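Local coordinates for Ika8 (Synthetic construct, PDB 6G6P), which has no established biological role but, as a synthetic construct, folds into an eight-bladed beta-propeller of WD-type repeats, at residues K185-S190 and I197-I202; I178-F183 and T219-K224; N226-G231 and K238-G243; A100-K105 and T139-K144; H174-T179 and G191-T196. All coordinates share one frame; numbering follows the deposited sequence.

Contact 1: K185-S190 and I197-I202; sequences KNIVVS and IKVWDI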
# COMPACT_ATOMS: atom_id res chain seq x y z
N LYS A 185 2.43 -6.71 18.34
CA LYS A 185 1.85 -7.79 19.13
C LYS A 185 0.89 -7.24 20.19
O LYS A 185 -0.11 -7.90 20.52
CB LYS A 185 2.97 -8.61 19.78
CG LYS A 185 2.60 -9.37 21.05
CD LYS A 185 1.59 -10.48 20.81
CE LYS A 185 0.99 -10.97 22.12
NZ LYS A 185 0.43 -12.35 22.01
N ASN A 186 1.15 -6.04 20.69
CA ASN A 186 0.38 -5.49 21.80
C ASN A 186 -0.68 -4.48 21.37
O ASN A 186 -1.73 -4.39 22.01
CB ASN A 186 1.32 -4.82 22.81
CG ASN A 186 1.51 -5.65 24.06
OD1 ASN A 186 0.56 -5.89 24.81
ND2 ASN A 186 2.74 -6.10 24.29
N ILE A 187 -0.43 -3.70 20.31
CA ILE A 187 -1.31 -2.59 19.94
C ILE A 187 -1.62 -2.63 18.45
O ILE A 187 -0.89 -3.22 17.65
CB ILE A 187 -0.69 -1.22 20.32
CG1 ILE A 187 0.54 -0.94 19.44
CG2 ILE A 187 -0.34 -1.17 21.80
CD1 ILE A 187 0.87 0.53 19.29
N VAL A 188 -2.74 -1.99 18.10
CA VAL A 188 -3.10 -1.68 16.72
C VAL A 188 -3.09 -0.16 16.58
O VAL A 188 -3.54 0.54 17.49
CB VAL A 188 -4.48 -2.24 16.32
CG1 VAL A 188 -4.83 -1.84 14.89
CG2 VAL A 188 -4.51 -3.74 16.48
N VAL A 189 -2.59 0.34 15.45
CA VAL A 189 -2.70 1.75 15.12
C VAL A 189 -3.35 1.86 13.75
O VAL A 189 -2.97 1.16 12.81
CB VAL A 189 -1.32 2.45 15.14
CG1 VAL A 189 -0.28 1.64 14.39
CG2 VAL A 189 -1.43 3.86 14.56
N SER A 190 -4.35 2.73 13.64
CA SER A 190 -5.10 2.90 12.40
C SER A 190 -5.34 4.38 12.15
O SER A 190 -5.41 5.18 13.09
CB SER A 190 -6.44 2.15 12.44
OG SER A 190 -7.28 2.64 13.47
N ILE A 197 -6.29 9.38 14.05
CA ILE A 197 -5.35 8.29 14.29
C ILE A 197 -5.62 7.74 15.68
O ILE A 197 -5.66 8.49 16.66
CB ILE A 197 -3.88 8.76 14.16
CG1 ILE A 197 -3.57 9.12 12.71
CG2 ILE A 197 -2.93 7.71 14.71
CD1 ILE A 197 -2.90 8.01 11.92
N LYS A 198 -5.81 6.42 15.77
CA LYS A 198 -6.21 5.78 17.02
C LYS A 198 -5.36 4.53 17.24
O LYS A 198 -5.07 3.79 16.29
CB LYS A 198 -7.70 5.41 16.99
CG LYS A 198 -8.61 6.49 16.43
CD LYS A 198 -10.08 6.18 16.65
CE LYS A 198 -10.96 7.35 16.21
NZ LYS A 198 -11.56 8.08 17.37
N VAL A 199 -4.98 4.29 18.49
CA VAL A 199 -4.21 3.11 18.87
C VAL A 199 -5.06 2.25 19.80
O VAL A 199 -5.77 2.77 20.67
CB VAL A 199 -2.86 3.48 19.53
CG1 VAL A 199 -3.07 4.35 20.72
CG2 VAL A 199 -2.11 2.23 19.93
N TRP A 200 -4.98 0.93 19.61
CA TRP A 200 -5.88 -0.00 20.27
C TRP A 200 -5.10 -1.13 20.93
O TRP A 200 -4.30 -1.79 20.27
CB TRP A 200 -6.88 -0.59 19.27
CG TRP A 200 -7.41 0.39 18.27
CD1 TRP A 200 -6.80 0.79 17.11
CD2 TRP A 200 -8.67 1.07 18.32
NE1 TRP A 200 -7.60 1.69 16.45
CE2 TRP A 200 -8.75 1.88 17.17
CE3 TRP A 200 -9.73 1.09 19.23
CZ2 TRP A 200 -9.85 2.69 16.90
CZ3 TRP A 200 -10.82 1.89 18.97
CH2 TRP A 200 -10.87 2.68 17.81
N ASP A 201 -5.34 -1.34 22.21
CA ASP A 201 -4.90 -2.56 22.88
C ASP A 201 -5.66 -3.74 22.30
O ASP A 201 -6.89 -3.80 22.39
CB ASP A 201 -5.13 -2.44 24.39
CG ASP A 201 -4.54 -3.59 25.18
OD1 ASP A 201 -4.24 -4.65 24.59
OD2 ASP A 201 -4.37 -3.43 26.41
N ILE A 202 -4.93 -4.69 21.69
CA ILE A 202 -5.59 -5.78 20.98
C ILE A 202 -6.35 -6.69 21.94
O ILE A 202 -7.40 -7.24 21.59
CB ILE A 202 -4.58 -6.58 20.15
CG1 ILE A 202 -3.65 -5.65 19.37
CG2 ILE A 202 -5.31 -7.51 19.19
CD1 ILE A 202 -2.94 -6.33 18.22
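CG2 of V188 presses on CD1 of I202, just past strand 197-201, 3.5 Å away, and the two side chains cross at about a right angle. CG1 of V188 stands anti to the backbone N (chi1 178°), which leaves CG2 beside that N and turned to I202. CB of V188 meets the indole of W200 at CD1, 3.9 Å off. The indole is fixed by its own N-H. NE1 of W200 gives a bond of 3.1 Å to OG of S190, fairly straight at 163°, with the hydroxyl close to the ring plane. NE2 of H174 bonds to the same OG, so the serine links the tryptophan to the histidine. This Trp-Ser-His chain fits the structural tetrad of WD40 propellers, and W200-D201 is the WD dipeptide itself. With a phenylalanine in place of W200 the indole N-H is gone, and S190 OG would probably lose this donor and be held less firmly beside H174. The strands form the hairpin of the two central strands in one blade. They run antiparallel, and V188 with W200 and S190 with K198 are the hydrogen-bonded pairs. Just past the strand ends, N of I202 bonds to O of N186 at 3.2 Å. On the other face CD1 of I187 packs on CG2 of V199 at 3.5 Å. V189 and I197 lie side by side, pointing the same way, and both touch F223 of the next blade. The end of K198 leads off to a salt bridge with D210.

Contact 2: I178-F183 and T219-K224; sequences ITALAF and TALQFK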
# COMPACT_ATOMS: atom_id res chain seq x y z
N ILE A 178 -11.21 4.42 6.25
CA ILE A 178 -9.87 4.10 6.73
C ILE A 178 -8.88 4.18 5.57
O ILE A 178 -9.20 3.88 4.42
CB ILE A 178 -9.86 2.71 7.39
CG1 ILE A 178 -11.03 2.57 8.36
CG2 ILE A 178 -8.58 2.51 8.15
CD1 ILE A 178 -10.92 3.49 9.55
N THR A 179 -7.65 4.59 5.89
CA THR A 179 -6.62 4.83 4.88
C THR A 179 -5.44 3.87 5.01
O THR A 179 -5.03 3.27 4.01
CB THR A 179 -6.13 6.28 4.96
OG1 THR A 179 -7.11 7.15 4.38
CG2 THR A 179 -4.81 6.45 4.20
N ALA A 180 -4.87 3.71 6.21
CA ALA A 180 -3.72 2.84 6.37
C ALA A 180 -3.69 2.30 7.79
O ALA A 180 -4.22 2.91 8.73
CB ALA A 180 -2.41 3.56 6.05
N LEU A 181 -3.06 1.14 7.94
CA LEU A 181 -3.01 0.43 9.21
C LEU A 181 -1.59 -0.07 9.46
O LEU A 181 -0.72 -0.01 8.59
CB LEU A 181 -3.98 -0.76 9.26
CG LEU A 181 -5.51 -0.67 9.31
CD1 LEU A 181 -6.09 0.16 8.19
CD2 LEU A 181 -6.11 -2.06 9.26
N ALA A 182 -1.39 -0.58 10.67
CA ALA A 182 -0.19 -1.25 11.16
C ALA A 182 -0.47 -1.65 12.59
O ALA A 182 -1.36 -1.09 13.24
CB ALA A 182 1.07 -0.38 11.08
N PHE A 183 0.28 -2.63 13.09
CA PHE A 183 0.02 -3.11 14.44
C PHE A 183 1.21 -3.93 14.93
O PHE A 183 1.91 -4.58 14.14
CB PHE A 183 -1.25 -3.98 14.50
CG PHE A 183 -1.14 -5.25 13.73
CD1 PHE A 183 -1.38 -5.26 12.36
CD2 PHE A 183 -0.72 -6.41 14.34
CE1 PHE A 183 -1.26 -6.42 11.63
CE2 PHE A 183 -0.59 -7.56 13.62
CZ PHE A 183 -0.87 -7.57 12.26
N THR A 219 -4.77 11.69 2.23
CA THR A 219 -4.78 10.84 1.05
C THR A 219 -3.75 9.72 1.12
O THR A 219 -3.82 8.80 0.30
CB THR A 219 -4.51 11.68 -0.20
OG1 THR A 219 -3.17 12.19 -0.15
CG2 THR A 219 -5.47 12.85 -0.27
N ALA A 220 -2.82 9.78 2.06
CA ALA A 220 -1.79 8.76 2.18
C ALA A 220 -1.28 8.75 3.62
O ALA A 220 -1.11 9.82 4.22
CB ALA A 220 -0.63 9.00 1.20
N LEU A 221 -1.06 7.56 4.15
CA LEU A 221 -0.48 7.39 5.48
C LEU A 221 0.63 6.36 5.40
O LEU A 221 0.64 5.48 4.53
CB LEU A 221 -1.53 6.94 6.51
CG LEU A 221 -2.61 7.92 6.96
CD1 LEU A 221 -3.73 7.19 7.69
CD2 LEU A 221 -2.01 8.98 7.86
N GLN A 222 1.58 6.46 6.33
CA GLN A 222 2.66 5.48 6.40
C GLN A 222 3.13 5.38 7.84
O GLN A 222 3.51 6.39 8.44
CB GLN A 222 3.81 5.88 5.48
CG GLN A 222 4.80 4.78 5.22
CD GLN A 222 4.62 4.15 3.85
OE1 GLN A 222 5.56 3.58 3.30
NE2 GLN A 222 3.42 4.25 3.30
N PHE A 223 3.09 4.17 8.39
CA PHE A 223 3.52 3.90 9.75
C PHE A 223 4.86 3.19 9.74
O PHE A 223 5.09 2.28 8.93
CB PHE A 223 2.51 3.02 10.50
CG PHE A 223 1.14 3.63 10.62
CD1 PHE A 223 0.98 4.91 11.12
CD2 PHE A 223 0.01 2.91 10.26
CE1 PHE A 223 -0.28 5.47 11.24
CE2 PHE A 223 -1.25 3.46 10.38
CZ PHE A 223 -1.40 4.74 10.87
N LYS A 224 5.75 3.61 10.63
CA LYS A 224 6.95 2.85 10.93
C LYS A 224 7.42 3.27 12.31
O LYS A 224 7.52 4.47 12.59
CB LYS A 224 8.05 3.07 9.89
CG LYS A 224 9.43 2.93 10.47
CD LYS A 224 10.46 3.04 9.39
CE LYS A 224 11.23 4.32 9.57
NZ LYS A 224 12.13 4.51 8.44
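F223 sets CG beside its backbone N (chi1 -60°), and L221 does nearly the same (chi1 -70°). CB of each already faces segment 178-183; these torsions lay the ring toward A180 and L221 against T179. The segments are the innermost strands of two neighbouring blades of the beta-propeller. They run almost parallel, 8° apart, with their axes 6.1 Å apart at closest. This is too wide for a shared sheet, and side chains fill the gap. The F223 ring brings its edge to the facing backbone. CD2 lies 3.4 Å from the carbonyl O of L181, and CE2 lies 3.4 Å from O of A180, both oxygens near the ring plane. The methyl of A182 meets the ring obliquely, its CB 3.6 Å from CD2 of F223. The small alanines probably let the strands come this close. CB of A180 touches CB of L221 at 3.5 Å. L181 turns the other way and packs on A140 and Q142 of the preceding blade. T179 and A180 form a classic beta bulge, both facing G191, and T219 and A220 repeat it opposite G231. T179 crosses L221 at about a right angle, with its methyl CG2 3.7 Å from CD1 of L221.

Contact 3: N226-G231 and K238-G243; sequences NIVVSG and KVWYIG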
# COMPACT_ATOMS: atom_id res chain seq x y z
N ASN A 226 6.97 4.34 15.89
CA ASN A 226 5.86 5.15 16.39
C ASN A 226 5.72 6.46 15.62
O ASN A 226 5.15 7.42 16.14
CB ASN A 226 6.04 5.42 17.88
CG ASN A 226 6.72 4.27 18.60
OD1 ASN A 226 6.16 3.18 18.73
ND2 ASN A 226 7.94 4.50 19.07
N ILE A 227 6.22 6.50 14.38
CA ILE A 227 6.21 7.70 13.56
C ILE A 227 5.22 7.50 12.43
O ILE A 227 5.27 6.49 11.72
CB ILE A 227 7.62 8.00 13.00
CG1 ILE A 227 8.57 8.37 14.14
CG2 ILE A 227 7.55 9.11 11.96
CD1 ILE A 227 9.98 8.68 13.68
N VAL A 228 4.31 8.47 12.26
CA VAL A 228 3.33 8.46 11.19
C VAL A 228 3.61 9.63 10.26
O VAL A 228 3.87 10.75 10.73
CB VAL A 228 1.89 8.51 11.72
CG1 VAL A 228 1.73 9.64 12.72
CG2 VAL A 228 0.90 8.68 10.57
N VAL A 229 3.58 9.38 8.96
CA VAL A 229 3.71 10.41 7.94
C VAL A 229 2.39 10.47 7.19
O VAL A 229 1.93 9.45 6.64
CB VAL A 229 4.88 10.13 6.99
CG1 VAL A 229 5.12 11.33 6.09
CG2 VAL A 229 6.13 9.79 7.78
N SER A 230 1.77 11.64 7.16
CA SER A 230 0.44 11.82 6.60
C SER A 230 0.48 12.90 5.53
O SER A 230 1.00 14.00 5.76
CB SER A 230 -0.57 12.19 7.69
OG SER A 230 -0.19 13.38 8.36
N GLY A 231 -0.08 12.59 4.36
CA GLY A 231 -0.26 13.55 3.29
C GLY A 231 -1.74 13.82 3.10
O GLY A 231 -2.58 12.95 3.34
N LYS A 238 3.10 15.88 6.87
CA LYS A 238 3.38 16.09 8.28
C LYS A 238 3.87 14.80 8.93
O LYS A 238 3.38 13.71 8.62
CB LYS A 238 2.13 16.61 9.01
CG LYS A 238 1.87 18.08 8.75
CD LYS A 238 0.44 18.48 9.05
CE LYS A 238 0.23 19.97 8.82
NZ LYS A 238 -1.20 20.36 8.92
N VAL A 239 4.85 14.95 9.81
CA VAL A 239 5.48 13.85 10.53
C VAL A 239 5.23 14.05 12.01
O VAL A 239 5.50 15.14 12.54
CB VAL A 239 6.99 13.78 10.23
CG1 VAL A 239 7.61 12.54 10.85
CG2 VAL A 239 7.24 13.84 8.73
N TRP A 240 4.71 13.03 12.69
CA TRP A 240 4.42 13.18 14.11
C TRP A 240 4.44 11.83 14.81
O TRP A 240 4.44 10.76 14.19
CB TRP A 240 3.09 13.90 14.34
CG TRP A 240 1.93 13.45 13.50
CD1 TRP A 240 1.76 13.63 12.16
CD2 TRP A 240 0.75 12.80 13.97
NE1 TRP A 240 0.56 13.10 11.76
CE2 TRP A 240 -0.09 12.59 12.86
CE3 TRP A 240 0.32 12.36 15.23
CZ2 TRP A 240 -1.32 11.96 12.96
CZ3 TRP A 240 -0.91 11.74 15.33
CH2 TRP A 240 -1.72 11.54 14.20
N TYR A 241 4.46 11.91 16.14
CA TYR A 241 4.63 10.76 17.02
C TYR A 241 3.27 10.22 17.44
O TYR A 241 2.43 10.97 17.95
CB TYR A 241 5.45 11.19 18.24
CG TYR A 241 5.87 10.11 19.20
CD1 TYR A 241 6.75 9.10 18.82
CD2 TYR A 241 5.42 10.11 20.52
CE1 TYR A 241 7.15 8.12 19.71
CE2 TYR A 241 5.81 9.13 21.41
CZ TYR A 241 6.67 8.14 21.01
OH TYR A 241 7.06 7.17 21.90
N ILE A 242 3.04 8.93 17.21
CA ILE A 242 1.71 8.37 17.45
C ILE A 242 1.40 8.24 18.94
O ILE A 242 0.23 8.07 19.31
CB ILE A 242 1.54 7.00 16.77
CG1 ILE A 242 2.44 5.95 17.43
CG2 ILE A 242 1.84 7.10 15.28
CD1 ILE A 242 2.24 4.55 16.88
N GLY A 243 2.41 8.32 19.81
CA GLY A 243 2.15 8.21 21.23
C GLY A 243 1.58 9.47 21.85
O GLY A 243 0.88 9.41 22.86
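CG1 of V228 sits over one face of the W240 indole. It lies 3.5 Å from the centroid of the five-membered ring and only 16° off the ring normal, a CH-pi contact. Both groups turn to each other from the position between backbone N and carbonyl carbon (V228 chi1 50°, W240 chi1 45°). The same CG1 touches CG2 of I242 at 3.6 Å. At the indole edge, NE1 of W240 gives a weak bond of 3.5 Å to OG of S230, near the ring plane. Beyond the valine, CB of N226 lies 3.4 Å from CE1 of Y241. Those two side chains run side by side, with the amide nearly perpendicular to the phenol ring. On the face of Y241, opposite the indole, CG2 of I227 packs on CG1 of V239 at 3.6 Å. The backbone pairs V228 with W240 and S230 with K238, and N of I242 closes the end on O of N226 at 2.8 Å. A second shell positions these groups. OG of S230 bonds to OE1 of Q215, and NZ of K238 bonds to the carbonyl O of H214, whose ring stands edge-to-face with the indole. I197 of the preceding blade packs on both W240 and V228. An alanine at W240 would be likely to leave the CG1 methyl of V228 without its aromatic cover, opening a gap next to I197 and H214. The segments form the hairpin of the two central strands in a WD-type propeller blade, with W240 in the tryptophan place of the WD dipeptide and a tyrosine following it.

Contact 4: A100-K105 and T139-K144; sequences ALAFSK and TALQFK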
# COMPACT_ATOMS: atom_id res chain seq x y z
N ALA A 100 -7.54 -4.95 -1.83
CA ALA A 100 -6.41 -4.99 -0.92
C ALA A 100 -5.82 -6.39 -0.94
O ALA A 100 -6.54 -7.38 -1.07
CB ALA A 100 -6.81 -4.60 0.51
N LEU A 101 -4.50 -6.46 -0.81
CA LEU A 101 -3.80 -7.73 -0.80
C LEU A 101 -2.76 -7.72 0.30
O LEU A 101 -2.12 -6.70 0.58
CB LEU A 101 -3.12 -8.03 -2.14
CG LEU A 101 -3.95 -8.74 -3.22
CD1 LEU A 101 -3.14 -8.85 -4.51
CD2 LEU A 101 -4.39 -10.11 -2.73
N ALA A 102 -2.60 -8.88 0.94
CA ALA A 102 -1.55 -9.10 1.92
C ALA A 102 -0.90 -10.44 1.61
O ALA A 102 -1.60 -11.41 1.28
CB ALA A 102 -2.08 -9.07 3.35
N PHE A 103 0.43 -10.49 1.67
CA PHE A 103 1.20 -11.67 1.30
C PHE A 103 2.26 -11.89 2.37
O PHE A 103 3.11 -11.02 2.59
CB PHE A 103 1.86 -11.50 -0.08
CG PHE A 103 2.48 -12.76 -0.63
CD1 PHE A 103 2.11 -14.01 -0.15
CD2 PHE A 103 3.44 -12.69 -1.64
CE1 PHE A 103 2.68 -15.16 -0.65
CE2 PHE A 103 4.01 -13.84 -2.15
CZ PHE A 103 3.63 -15.07 -1.66
N SER A 104 2.21 -13.04 3.04
CA SER A 104 3.18 -13.36 4.09
C SER A 104 3.38 -14.87 4.14
O SER A 104 2.41 -15.62 4.27
CB SER A 104 2.70 -12.85 5.46
OG SER A 104 3.48 -13.40 6.51
N LYS A 105 4.63 -15.30 4.02
CA LYS A 105 5.02 -16.71 3.93
C LYS A 105 4.19 -17.33 2.80
O LYS A 105 4.31 -16.90 1.66
CB LYS A 105 4.89 -17.39 5.29
CG LYS A 105 5.98 -17.09 6.29
CD LYS A 105 5.38 -16.77 7.65
CE LYS A 105 6.45 -16.71 8.72
NZ LYS A 105 6.79 -15.31 9.10
N THR A 139 -10.76 -1.15 2.34
CA THR A 139 -9.83 -0.15 1.82
C THR A 139 -8.41 -0.32 2.33
O THR A 139 -7.52 0.39 1.84
CB THR A 139 -10.33 1.26 2.17
OG1 THR A 139 -10.46 1.39 3.59
CG2 THR A 139 -11.67 1.54 1.50
N ALA A 140 -8.17 -1.21 3.28
CA ALA A 140 -6.82 -1.43 3.78
C ALA A 140 -6.76 -2.78 4.48
O ALA A 140 -7.76 -3.25 5.02
CB ALA A 140 -6.38 -0.31 4.73
N LEU A 141 -5.57 -3.38 4.48
CA LEU A 141 -5.40 -4.73 5.00
C LEU A 141 -3.94 -4.92 5.38
O LEU A 141 -3.05 -4.64 4.58
CB LEU A 141 -5.83 -5.77 3.95
CG LEU A 141 -6.16 -7.19 4.42
CD1 LEU A 141 -7.47 -7.22 5.17
CD2 LEU A 141 -6.21 -8.13 3.22
N GLN A 142 -3.71 -5.40 6.61
CA GLN A 142 -2.37 -5.71 7.09
C GLN A 142 -2.38 -7.10 7.71
O GLN A 142 -3.29 -7.43 8.48
CB GLN A 142 -1.88 -4.67 8.11
CG GLN A 142 -2.09 -3.23 7.68
CD GLN A 142 -1.11 -2.77 6.62
OE1 GLN A 142 -0.04 -3.35 6.45
NE2 GLN A 142 -1.47 -1.71 5.89
N PHE A 143 -1.37 -7.90 7.38
CA PHE A 143 -1.29 -9.28 7.81
C PHE A 143 0.05 -9.52 8.50
O PHE A 143 1.11 -9.22 7.93
CB PHE A 143 -1.45 -10.24 6.62
CG PHE A 143 -1.43 -11.69 6.99
CD1 PHE A 143 -2.11 -12.14 8.11
CD2 PHE A 143 -0.75 -12.60 6.22
CE1 PHE A 143 -2.10 -13.48 8.45
CE2 PHE A 143 -0.72 -13.94 6.55
CZ PHE A 143 -1.40 -14.38 7.67
N LYS A 144 0.00 -10.07 9.71
CA LYS A 144 1.20 -10.37 10.48
C LYS A 144 0.87 -11.44 11.51
O LYS A 144 -0.12 -11.32 12.24
CB LYS A 144 1.76 -9.12 11.17
CG LYS A 144 3.03 -9.34 11.98
CD LYS A 144 2.96 -8.57 13.30
CE LYS A 144 3.71 -9.28 14.42
NZ LYS A 144 3.77 -8.47 15.67
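The flat group here is the F143 ring, and S104 approaches it from the facing segment. CB of S104 comes in obliquely, 3.5 Å from CD2 and 3.8 Å from CE2 of F143. The ring gets there because CG stands opposite the backbone N about CA-CB (chi1 -178°), which swings it along the strand toward the serine. The segments belong to the innermost strands of two adjacent propeller blades. They run nearly parallel, 8° apart, and their axes stay 6.3 Å apart at closest. The blades are thus joined by side-chain packing and not by a continuous sheet. Alternate residues of each strand point into the gap: A100, A102 and S104 from one side, L141 and F143 from the other. A102 fits between the two larger residues. Its CB is 3.5 Å from CB of F143 and 4.2 Å from CD2 of L141. The two large side chains also reach back into the blades. L141 packs on V148, S150 and V109, and F143 on V148 and I107. On the far side of the 139-144 strand, Q142 and K144 touch F183 of the following blade. T139 and A140 both face G151, a classic beta bulge at the start of the strand. Next to it, the methyl CB of A100 meets CB of L141 at 3.8 Å.

Contact 5: H174-T179 and G191-T196; sequences HQSAIT and GAADGT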
# COMPACT_ATOMS: atom_id res chain seq x y z
N HIS A 174 -13.24 4.23 13.11
CA HIS A 174 -13.40 5.65 12.81
C HIS A 174 -14.77 5.88 12.18
O HIS A 174 -15.53 4.94 11.93
CB HIS A 174 -12.28 6.13 11.88
CG HIS A 174 -10.89 5.83 12.38
ND1 HIS A 174 -9.94 6.81 12.56
CD2 HIS A 174 -10.30 4.66 12.72
CE1 HIS A 174 -8.82 6.26 12.99
NE2 HIS A 174 -9.01 4.96 13.10
N GLN A 175 -15.08 7.14 11.92
CA GLN A 175 -16.32 7.52 11.25
C GLN A 175 -16.09 8.05 9.85
O GLN A 175 -17.02 8.58 9.23
CB GLN A 175 -17.10 8.54 12.08
CG GLN A 175 -16.26 9.64 12.71
CD GLN A 175 -15.70 9.25 14.06
OE1 GLN A 175 -15.92 8.14 14.54
NE2 GLN A 175 -14.99 10.17 14.70
N SER A 176 -14.87 7.92 9.33
CA SER A 176 -14.58 8.18 7.93
C SER A 176 -13.77 7.01 7.38
O SER A 176 -13.31 6.15 8.12
CB SER A 176 -13.82 9.51 7.74
OG SER A 176 -12.49 9.41 8.22
N ALA A 177 -13.60 7.00 6.06
CA ALA A 177 -12.96 5.87 5.39
C ALA A 177 -11.54 5.67 5.89
O ALA A 177 -10.74 6.61 5.94
CB ALA A 177 -12.97 6.08 3.88
N ILE A 178 -11.21 4.42 6.25
CA ILE A 178 -9.87 4.10 6.73
C ILE A 178 -8.88 4.18 5.57
O ILE A 178 -9.20 3.88 4.42
CB ILE A 178 -9.86 2.71 7.39
CG1 ILE A 178 -11.03 2.57 8.36
CG2 ILE A 178 -8.58 2.51 8.15
CD1 ILE A 178 -10.92 3.49 9.55
N THR A 179 -7.65 4.59 5.89
CA THR A 179 -6.62 4.83 4.88
C THR A 179 -5.44 3.87 5.01
O THR A 179 -5.03 3.27 4.01
CB THR A 179 -6.13 6.28 4.96
OG1 THR A 179 -7.11 7.15 4.38
CG2 THR A 179 -4.81 6.45 4.20
N GLY A 191 -5.48 4.73 10.88
CA GLY A 191 -5.75 6.10 10.49
C GLY A 191 -6.77 6.21 9.38
O GLY A 191 -6.75 5.41 8.44
N ALA A 192 -7.66 7.19 9.47
CA ALA A 192 -8.77 7.34 8.55
C ALA A 192 -8.57 8.58 7.68
O ALA A 192 -7.56 9.28 7.77
CB ALA A 192 -10.10 7.42 9.31
N ALA A 193 -9.57 8.86 6.84
CA ALA A 193 -9.44 9.92 5.84
C ALA A 193 -9.49 11.31 6.47
O ALA A 193 -8.81 12.22 6.00
CB ALA A 193 -10.53 9.77 4.78
N ASP A 194 -10.28 11.48 7.53
CA ASP A 194 -10.46 12.80 8.13
C ASP A 194 -9.30 13.20 9.04
O ASP A 194 -9.42 14.20 9.76
CB ASP A 194 -11.78 12.84 8.91
CG ASP A 194 -11.83 11.84 10.05
OD1 ASP A 194 -10.89 11.02 10.17
OD2 ASP A 194 -12.81 11.86 10.82
N GLY A 195 -8.20 12.46 9.03
CA GLY A 195 -7.04 12.80 9.83
C GLY A 195 -6.95 12.10 11.18
O GLY A 195 -5.95 12.28 11.88
N THR A 196 -7.96 11.32 11.56
CA THR A 196 -7.94 10.68 12.86
C THR A 196 -6.93 9.55 12.90
O THR A 196 -6.72 8.84 11.91
CB THR A 196 -9.33 10.15 13.22
OG1 THR A 196 -9.78 9.24 12.21
CG2 THR A 196 -10.33 11.30 13.34
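Side-chain hydrogen bonds join H174 and S176 to the turn that follows strand 187-192. ND1 of H174 meets OG1 of T196, near the imidazole plane. The modelled 2.5 Å is very short, so the exact length is doubtful. OG of S176 lies between its backbone N and carbonyl carbon (chi1 71°) and accepts from N of D194 at 3.1 Å. D194 OD1 accepts from N of T196 at 3.3 Å, an Asx turn, and A192 to G195 form a type I beta turn. Backbone bonds come next. N of T179 gives a bond of 2.8 Å to O of G191, and a weak, bent one runs from N of A193 to O of A177. Apolar contact centres on A192, whose CB lies 3.5 Å from CG of H174 and 4.0 Å from CD1 of I178. H174 and D194, with S190 and W200, hold the places of the WD40 tetrad, yet D194 OD1 stays 4.9 Å from ND1 of H174. The contact sits at one end of the hairpin of strands 178-183 and 187-192. There the backbone of H174 bonds to G155 of the preceding blade, while A193 bonds to V218 at the start of the next blade's inner strand, 218-224.

Contact 4 comes first along the chain and joins the inner strands of two successive blades. Contacts 5 and 1 follow within the next blade, which holds strands 178-183, 187-192, 197-201 and 207-211. They share strand 187-192. Contact 2 ties that blade's inner strand to the blade of strands 218-224, 227-232, 237-241 and 247-250, and contact 1 is nested inside the loop it closes. Contact 3 comes last, within that following blade. Contact 2 is central, with centres about 10 Å from contacts 3 and 5 and about 12 Å from contacts 1 and 4. Contacts 3 and 4 are about 21 Å apart between centres. Backbone pairing thus builds each blade, while side-chain packing joins neighbouring blades into the ring.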